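Local coordinates for CYTH domain-containing protein (Pyrococcus horikoshii, PDB 2EEN) that is of unknown function but carries a CYTH fold and probably binds a triphosphate-containing substrate or other organic phosphate in its tunnel, at residues 125-135 against 170-178; 70-78 against 143-151. All coordinates share one frame; numbering follows the deposited sequence.

Contact 1: 125-135 against 170-178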
# COMPACT_ATOMS: atom_id res chain seq x y z
N ASP A 125 12.99 -2.35 -23.93
CA ASP A 125 11.76 -1.59 -23.71
C ASP A 125 11.30 -0.78 -24.91
O ASP A 125 12.09 -0.07 -25.52
CB ASP A 125 11.93 -0.62 -22.54
CG ASP A 125 12.25 -1.31 -21.23
OD1 ASP A 125 12.09 -2.55 -21.13
OD2 ASP A 125 12.64 -0.59 -20.29
N GLU A 126 10.02 -0.88 -25.24
CA GLU A 126 9.43 -0.09 -26.31
C GLU A 126 8.42 0.75 -25.54
O GLU A 126 7.35 0.27 -25.20
CB GLU A 126 8.70 -0.98 -27.32
CG GLU A 126 8.09 -0.22 -28.48
CD GLU A 126 9.14 0.39 -29.39
OE1 GLU A 126 9.87 -0.39 -30.04
OE2 GLU A 126 9.23 1.63 -29.46
N VAL A 127 8.78 2.00 -25.27
CA VAL A 127 7.95 2.89 -24.48
C VAL A 127 7.10 3.81 -25.33
O VAL A 127 7.62 4.54 -26.17
CB VAL A 127 8.84 3.73 -23.55
CG1 VAL A 127 8.00 4.58 -22.61
CG2 VAL A 127 9.77 2.81 -22.76
N GLU A 128 5.79 3.76 -25.11
CA GLU A 128 4.87 4.61 -25.86
C GLU A 128 5.22 6.07 -25.61
O GLU A 128 5.40 6.49 -24.46
CB GLU A 128 3.43 4.33 -25.45
CG GLU A 128 2.97 2.91 -25.72
CD GLU A 128 1.46 2.76 -25.64
OE1 GLU A 128 0.80 3.68 -25.10
OE2 GLU A 128 0.93 1.73 -26.10
N GLY A 129 5.35 6.84 -26.69
CA GLY A 129 5.67 8.24 -26.55
C GLY A 129 7.14 8.58 -26.41
O GLY A 129 7.49 9.75 -26.36
N LEU A 130 8.00 7.56 -26.32
CA LEU A 130 9.44 7.79 -26.18
C LEU A 130 10.28 6.98 -27.15
O LEU A 130 11.22 7.51 -27.74
CB LEU A 130 9.91 7.49 -24.75
CG LEU A 130 9.49 8.38 -23.59
CD1 LEU A 130 10.20 7.87 -22.35
CD2 LEU A 130 9.87 9.85 -23.85
N GLY A 131 9.97 5.70 -27.30
CA GLY A 131 10.73 4.87 -28.21
C GLY A 131 11.43 3.70 -27.53
O GLY A 131 11.03 3.27 -26.46
N LYS A 132 12.49 3.21 -28.17
CA LYS A 132 13.24 2.07 -27.66
C LYS A 132 14.36 2.37 -26.67
O LYS A 132 15.16 3.29 -26.87
CB LYS A 132 13.83 1.28 -28.83
CG LYS A 132 12.82 0.67 -29.76
CD LYS A 132 13.51 -0.06 -30.91
CE LYS A 132 12.54 -0.93 -31.69
NZ LYS A 132 11.40 -0.15 -32.23
N PHE A 133 14.41 1.58 -25.61
CA PHE A 133 15.44 1.70 -24.59
C PHE A 133 15.86 0.30 -24.18
O PHE A 133 15.19 -0.68 -24.49
CB PHE A 133 14.92 2.39 -23.33
CG PHE A 133 14.58 3.84 -23.53
CD1 PHE A 133 13.42 4.20 -24.21
CD2 PHE A 133 15.40 4.83 -23.02
CE1 PHE A 133 13.10 5.53 -24.39
CE2 PHE A 133 15.08 6.18 -23.19
CZ PHE A 133 13.92 6.53 -23.88
N ILE A 134 16.99 0.23 -23.49
CA ILE A 134 17.48 -1.03 -22.99
C ILE A 134 17.90 -0.79 -21.55
O ILE A 134 18.58 0.20 -21.24
CB ILE A 134 18.68 -1.57 -23.81
CG1 ILE A 134 19.13 -2.91 -23.21
CG2 ILE A 134 19.82 -0.55 -23.83
CD1 ILE A 134 20.10 -3.67 -24.07
N GLU A 135 17.46 -1.67 -20.67
CA GLU A 135 17.81 -1.54 -19.27
C GLU A 135 18.52 -2.80 -18.84
O GLU A 135 18.36 -3.85 -19.46
CB GLU A 135 16.55 -1.33 -18.41
CG GLU A 135 15.98 0.08 -18.50
CD GLU A 135 14.85 0.33 -17.51
OE1 GLU A 135 14.85 -0.30 -16.43
OE2 GLU A 135 13.98 1.18 -17.80
N TYR A 170 11.53 7.18 -17.36
CA TYR A 170 10.64 7.38 -18.49
C TYR A 170 9.65 8.47 -18.12
O TYR A 170 9.27 9.29 -18.96
CB TYR A 170 9.89 6.10 -18.83
CG TYR A 170 10.79 4.99 -19.32
CD1 TYR A 170 11.74 5.23 -20.32
CD2 TYR A 170 10.68 3.70 -18.81
CE1 TYR A 170 12.56 4.22 -20.79
CE2 TYR A 170 11.49 2.68 -19.28
CZ TYR A 170 12.43 2.94 -20.26
OH TYR A 170 13.23 1.93 -20.71
N LEU A 171 9.22 8.48 -16.86
CA LEU A 171 8.27 9.48 -16.39
C LEU A 171 8.84 10.88 -16.60
O LEU A 171 8.16 11.75 -17.16
CB LEU A 171 7.98 9.28 -14.90
CG LEU A 171 7.14 10.39 -14.24
CD1 LEU A 171 5.77 10.44 -14.89
CD2 LEU A 171 7.02 10.12 -12.75
N GLU A 172 10.07 11.09 -16.16
CA GLU A 172 10.71 12.40 -16.31
C GLU A 172 10.85 12.79 -17.78
O GLU A 172 10.65 13.95 -18.14
CB GLU A 172 12.08 12.39 -15.65
CG GLU A 172 12.03 12.34 -14.14
CD GLU A 172 13.41 12.21 -13.51
OE1 GLU A 172 14.07 11.17 -13.72
OE2 GLU A 172 13.83 13.16 -12.81
N LEU A 173 11.22 11.82 -18.60
CA LEU A 173 11.39 12.07 -20.02
C LEU A 173 10.05 12.45 -20.65
O LEU A 173 9.98 13.36 -21.47
CB LEU A 173 11.96 10.82 -20.71
CG LEU A 173 13.39 10.50 -20.30
CD1 LEU A 173 13.80 9.17 -20.89
CD2 LEU A 173 14.33 11.60 -20.77
N LEU A 174 8.99 11.75 -20.26
CA LEU A 174 7.68 12.06 -20.82
C LEU A 174 7.18 13.41 -20.32
O LEU A 174 6.55 14.15 -21.07
CB LEU A 174 6.68 10.95 -20.51
CG LEU A 174 6.89 9.69 -21.36
CD1 LEU A 174 6.23 8.48 -20.70
CD2 LEU A 174 6.33 9.93 -22.76
N LEU A 175 7.46 13.74 -19.06
CA LEU A 175 7.00 15.02 -18.52
C LEU A 175 7.64 16.20 -19.21
O LEU A 175 7.02 17.27 -19.36
CB LEU A 175 7.28 15.09 -17.01
CG LEU A 175 6.36 14.20 -16.16
CD1 LEU A 175 6.72 14.37 -14.69
CD2 LEU A 175 4.91 14.58 -16.41
N GLU A 176 8.88 16.02 -19.65
CA GLU A 176 9.59 17.08 -20.35
C GLU A 176 8.89 17.42 -21.65
O GLU A 176 8.90 18.56 -22.10
CB GLU A 176 11.02 16.65 -20.66
CG GLU A 176 11.94 16.56 -19.47
CD GLU A 176 13.34 16.14 -19.87
OE1 GLU A 176 13.89 16.73 -20.82
OE2 GLU A 176 13.90 15.22 -19.23
N LYS A 177 8.27 16.41 -22.26
CA LYS A 177 7.59 16.56 -23.54
C LYS A 177 6.12 16.97 -23.43
O LYS A 177 5.40 16.97 -24.43
CB LYS A 177 7.73 15.27 -24.34
CG LYS A 177 9.18 14.97 -24.70
CD LYS A 177 9.33 13.61 -25.36
CE LYS A 177 10.79 13.35 -25.73
NZ LYS A 177 11.29 14.31 -26.75
N ARG A 178 5.69 17.31 -22.22
CA ARG A 178 4.31 17.73 -21.99
C ARG A 178 4.12 19.18 -22.44
O ARG A 178 3.07 19.47 -23.07
CB ARG A 178 3.96 17.60 -20.51
CG ARG A 178 3.60 16.18 -20.10
CD ARG A 178 2.10 15.98 -20.14
NE ARG A 178 1.73 14.67 -20.68
CZ ARG A 178 0.51 14.15 -20.59
NH1 ARG A 178 -0.46 14.83 -19.98
NH2 ARG A 178 0.24 12.97 -21.14
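Y170 reaches from the helix 170-176 into the hairpin formed by strands 120-127 and 131-139. Its CG lies anti to the carbonyl carbon (chi1 -66°), which sends the ring out of the helix with the hydroxyl leading. V127 CG2 sits over the centre of one face, 3.7 Å from the ring centroid, in a CH-pi contact. The ring edge carrying CE1 points at the face of F133, offset toward the rim. This is a T-shaped pair, with planes 75° apart and centroids 4.9 Å apart. Y170 OH donates to D125 OD2 at 2.6 Å, using the anti lone pair of the carboxylate. The same D125 oxygen takes a salt bridge from R111. E135 and Y170 approach from opposite directions, with E135 OE2 oblique to the ring and 3.1 Å from Y170 OH. K7 makes a cation-pi contact with Y170. K7 ends the ExExK sequence of the first strand, the signature of CYTH proteins. The ring of Y170 therefore probably lies among side chains that in relatives line the phosphate-binding tunnel. At the turn, L130 and G131 both face V127 in a classic beta bulge, and V127 O accepts from both of their amides. L130 CG packs 3.6 Å from L174 CD2, and L130 CD1 lies 3.7 Å from Y170 CD1 and 3.8 Å from L173 CB. At G129 a CB would jam against the preceding carbonyl O and also press on L174 CD2. Farther out, K177 CE passes L130 CD2 at 4.1 Å.

Contact 2: 70-78 against 143-151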
# COMPACT_ATOMS: atom_id res chain seq x y z
N LYS A 70 17.79 8.95 -6.03
CA LYS A 70 18.93 8.25 -6.62
C LYS A 70 20.09 8.47 -5.66
O LYS A 70 20.27 9.57 -5.14
CB LYS A 70 19.27 8.83 -8.00
CG LYS A 70 18.25 8.49 -9.09
CD LYS A 70 18.67 9.03 -10.45
CE LYS A 70 18.71 10.56 -10.47
NZ LYS A 70 17.39 11.16 -10.13
N ILE A 71 20.87 7.42 -5.41
CA ILE A 71 22.00 7.55 -4.50
C ILE A 71 23.33 7.43 -5.22
O ILE A 71 24.39 7.56 -4.61
CB ILE A 71 21.95 6.48 -3.40
CG1 ILE A 71 21.96 5.08 -4.03
CG2 ILE A 71 20.71 6.67 -2.54
CD1 ILE A 71 22.05 3.96 -3.02
N ASP A 72 23.26 7.21 -6.53
CA ASP A 72 24.47 7.05 -7.35
C ASP A 72 24.45 8.01 -8.54
O ASP A 72 23.44 8.14 -9.23
CB ASP A 72 24.56 5.60 -7.83
CG ASP A 72 25.78 5.35 -8.68
OD1 ASP A 72 26.91 5.61 -8.20
OD2 ASP A 72 25.62 4.88 -9.82
N GLU A 73 25.58 8.68 -8.78
CA GLU A 73 25.69 9.63 -9.88
C GLU A 73 25.82 8.94 -11.23
O GLU A 73 25.50 9.53 -12.27
CB GLU A 73 26.91 10.54 -9.67
CG GLU A 73 27.34 10.70 -8.22
CD GLU A 73 27.92 9.41 -7.65
OE1 GLU A 73 28.95 8.94 -8.17
OE2 GLU A 73 27.35 8.88 -6.67
N LYS A 74 26.29 7.70 -11.22
CA LYS A 74 26.49 6.94 -12.45
C LYS A 74 25.36 5.99 -12.82
O LYS A 74 25.47 5.28 -13.83
CB LYS A 74 27.80 6.15 -12.36
CG LYS A 74 29.06 6.96 -12.62
CD LYS A 74 29.41 7.87 -11.46
CE LYS A 74 30.81 8.43 -11.63
NZ LYS A 74 31.00 9.06 -12.96
N SER A 75 24.30 5.95 -12.03
CA SER A 75 23.20 5.05 -12.35
C SER A 75 21.85 5.56 -11.81
O SER A 75 21.74 6.62 -11.23
CB SER A 75 23.53 3.67 -11.77
OG SER A 75 23.38 3.72 -10.35
N LYS A 76 20.81 4.75 -12.07
CA LYS A 76 19.48 5.10 -11.58
C LYS A 76 19.15 4.35 -10.28
O LYS A 76 18.01 4.26 -9.86
CB LYS A 76 18.47 4.70 -12.66
CG LYS A 76 18.71 5.39 -14.00
CD LYS A 76 17.83 4.81 -15.12
CE LYS A 76 16.35 4.76 -14.73
NZ LYS A 76 15.58 4.16 -15.82
N THR A 77 20.20 3.76 -9.67
CA THR A 77 20.00 2.97 -8.46
C THR A 77 19.37 3.79 -7.35
O THR A 77 19.79 4.90 -7.04
CB THR A 77 21.36 2.47 -7.98
OG1 THR A 77 21.97 1.67 -9.00
CG2 THR A 77 21.17 1.61 -6.72
N ARG A 78 18.35 3.20 -6.73
CA ARG A 78 17.66 3.87 -5.65
C ARG A 78 16.99 2.84 -4.75
O ARG A 78 16.80 1.69 -5.13
CB ARG A 78 16.59 4.80 -6.22
CG ARG A 78 15.54 4.07 -7.03
CD ARG A 78 15.09 4.92 -8.20
NE ARG A 78 14.78 6.27 -7.75
CZ ARG A 78 14.66 7.32 -8.56
NH1 ARG A 78 14.82 7.16 -9.87
NH2 ARG A 78 14.40 8.51 -8.06
N LYS A 143 25.59 -0.55 -0.27
CA LYS A 143 25.64 0.65 -1.09
C LYS A 143 27.01 0.81 -1.74
O LYS A 143 27.11 1.26 -2.88
CB LYS A 143 25.33 1.88 -0.22
CG LYS A 143 25.34 3.19 -0.97
CD LYS A 143 24.99 4.37 -0.05
CE LYS A 143 23.61 4.22 0.56
NZ LYS A 143 23.21 5.41 1.37
N ASP A 144 28.06 0.42 -1.02
CA ASP A 144 29.41 0.59 -1.55
C ASP A 144 29.75 -0.44 -2.63
O ASP A 144 30.81 -0.40 -3.25
CB ASP A 144 30.40 0.48 -0.38
CG ASP A 144 30.61 1.85 0.24
OD1 ASP A 144 30.94 2.78 -0.51
OD2 ASP A 144 30.43 1.99 1.44
N GLU A 145 28.84 -1.42 -2.79
CA GLU A 145 29.01 -2.39 -3.87
C GLU A 145 28.39 -1.90 -5.18
O GLU A 145 28.55 -2.49 -6.23
CB GLU A 145 28.37 -3.70 -3.43
CG GLU A 145 29.02 -4.27 -2.17
CD GLU A 145 28.34 -5.58 -1.80
OE1 GLU A 145 27.12 -5.59 -1.69
OE2 GLU A 145 29.04 -6.57 -1.60
N ILE A 146 27.62 -0.79 -5.09
CA ILE A 146 26.94 -0.27 -6.28
C ILE A 146 27.92 0.16 -7.38
O ILE A 146 27.77 -0.15 -8.56
CB ILE A 146 26.08 0.92 -5.86
CG1 ILE A 146 24.89 0.46 -5.02
CG2 ILE A 146 25.53 1.64 -7.11
CD1 ILE A 146 24.02 1.62 -4.56
N PRO A 147 28.98 0.91 -7.03
CA PRO A 147 29.93 1.34 -8.06
C PRO A 147 30.47 0.20 -8.92
O PRO A 147 30.49 0.31 -10.15
CB PRO A 147 31.02 2.03 -7.24
CG PRO A 147 30.23 2.66 -6.13
CD PRO A 147 29.30 1.53 -5.73
N GLU A 148 30.90 -0.89 -8.29
CA GLU A 148 31.42 -2.04 -9.03
C GLU A 148 30.36 -2.62 -9.96
O GLU A 148 30.64 -2.92 -11.13
CB GLU A 148 31.88 -3.14 -8.06
CG GLU A 148 33.03 -2.76 -7.14
CD GLU A 148 33.33 -3.84 -6.12
OE1 GLU A 148 33.73 -4.96 -6.52
OE2 GLU A 148 33.16 -3.58 -4.90
N ALA A 149 29.16 -2.80 -9.43
CA ALA A 149 28.06 -3.36 -10.21
C ALA A 149 27.72 -2.47 -11.40
O ALA A 149 27.47 -2.96 -12.50
CB ALA A 149 26.82 -3.53 -9.34
N VAL A 150 27.72 -1.16 -11.18
CA VAL A 150 27.42 -0.22 -12.25
C VAL A 150 28.45 -0.39 -13.37
O VAL A 150 28.10 -0.43 -14.54
CB VAL A 150 27.43 1.24 -11.75
CG1 VAL A 150 27.38 2.20 -12.94
CG2 VAL A 150 26.24 1.48 -10.83
N GLU A 151 29.72 -0.49 -13.00
CA GLU A 151 30.78 -0.65 -13.99
C GLU A 151 30.56 -1.93 -14.78
O GLU A 151 30.70 -1.96 -16.01
CB GLU A 151 32.14 -0.69 -13.30
CG GLU A 151 32.42 0.54 -12.44
CD GLU A 151 33.81 0.53 -11.83
OE1 GLU A 151 34.21 -0.50 -11.26
OE2 GLU A 151 34.50 1.57 -11.92
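A chi1 of 59° puts I71 CG1 between its backbone N and carbonyl carbon, and the extended chain beyond carries CD1 to I146 of the helix 146-160. The two side chains cross at about a right angle. Their CD1 atoms are 3.4 Å apart, which is tight for two methyls. K143 bends at chi3 and its chain crosses I71 at a slant, CE touching CD1. T77 CG2 also meets I146 CD1, tip to tip at 3.6 Å. D72 has CG anti to the backbone N (chi1 -180°). D72 and I146 slide past each other in opposite directions, and D72 OD2 meets V150 CG2 at 3.6 Å. S75 CB touches the same V150 methyl, and V150 CG1 rests against K74. No hydrogen bond crosses this contact. The polar groups are instead tied together within the loop. S75 OG donates to D72 OD2 at 2.6 Å, meeting it on the anti side and 17° out of the carboxylate plane. It accepts from T77 OG1 at 2.8 Å and from T77 N at 3.3 Å, the latter closing an ST turn. Three bonds thus grip one hydroxyl. With an alanine here, D72 would probably lose this donor, and T77 OG1 and the ST-turn amide of T77 their acceptor, leaving the carboxylate freer to turn against V150. The loop joins strands 59-70 and 78-85. V4 of strand 3-9 touches T77, A149 and V150, and K76 bonds through its backbone to E5, so strand 3-9 borders both the loop and the start of helix 146-160.

In the fold
The centres of contacts 1 and 2 are about 22 Å apart, and their segments alternate along the chain. Strand 131-139 leads from contact 1 into helix 146-160 of contact 2, which in turn leads to helix 170-176. Strand 3-9 borders both: V4 touches T77 and V150 of contact 2, while E5 and K7 come close to both E135 and K76. The two contacts meet directly where K76 NZ lies 3.9 Å from E135 OE2, a long, weak ion pair. E5, K7, K76, R111 and E135 form a charged cluster, consistent with the tunnel site of CYTH relatives. Neither contact is touched by the second chain of the dimer.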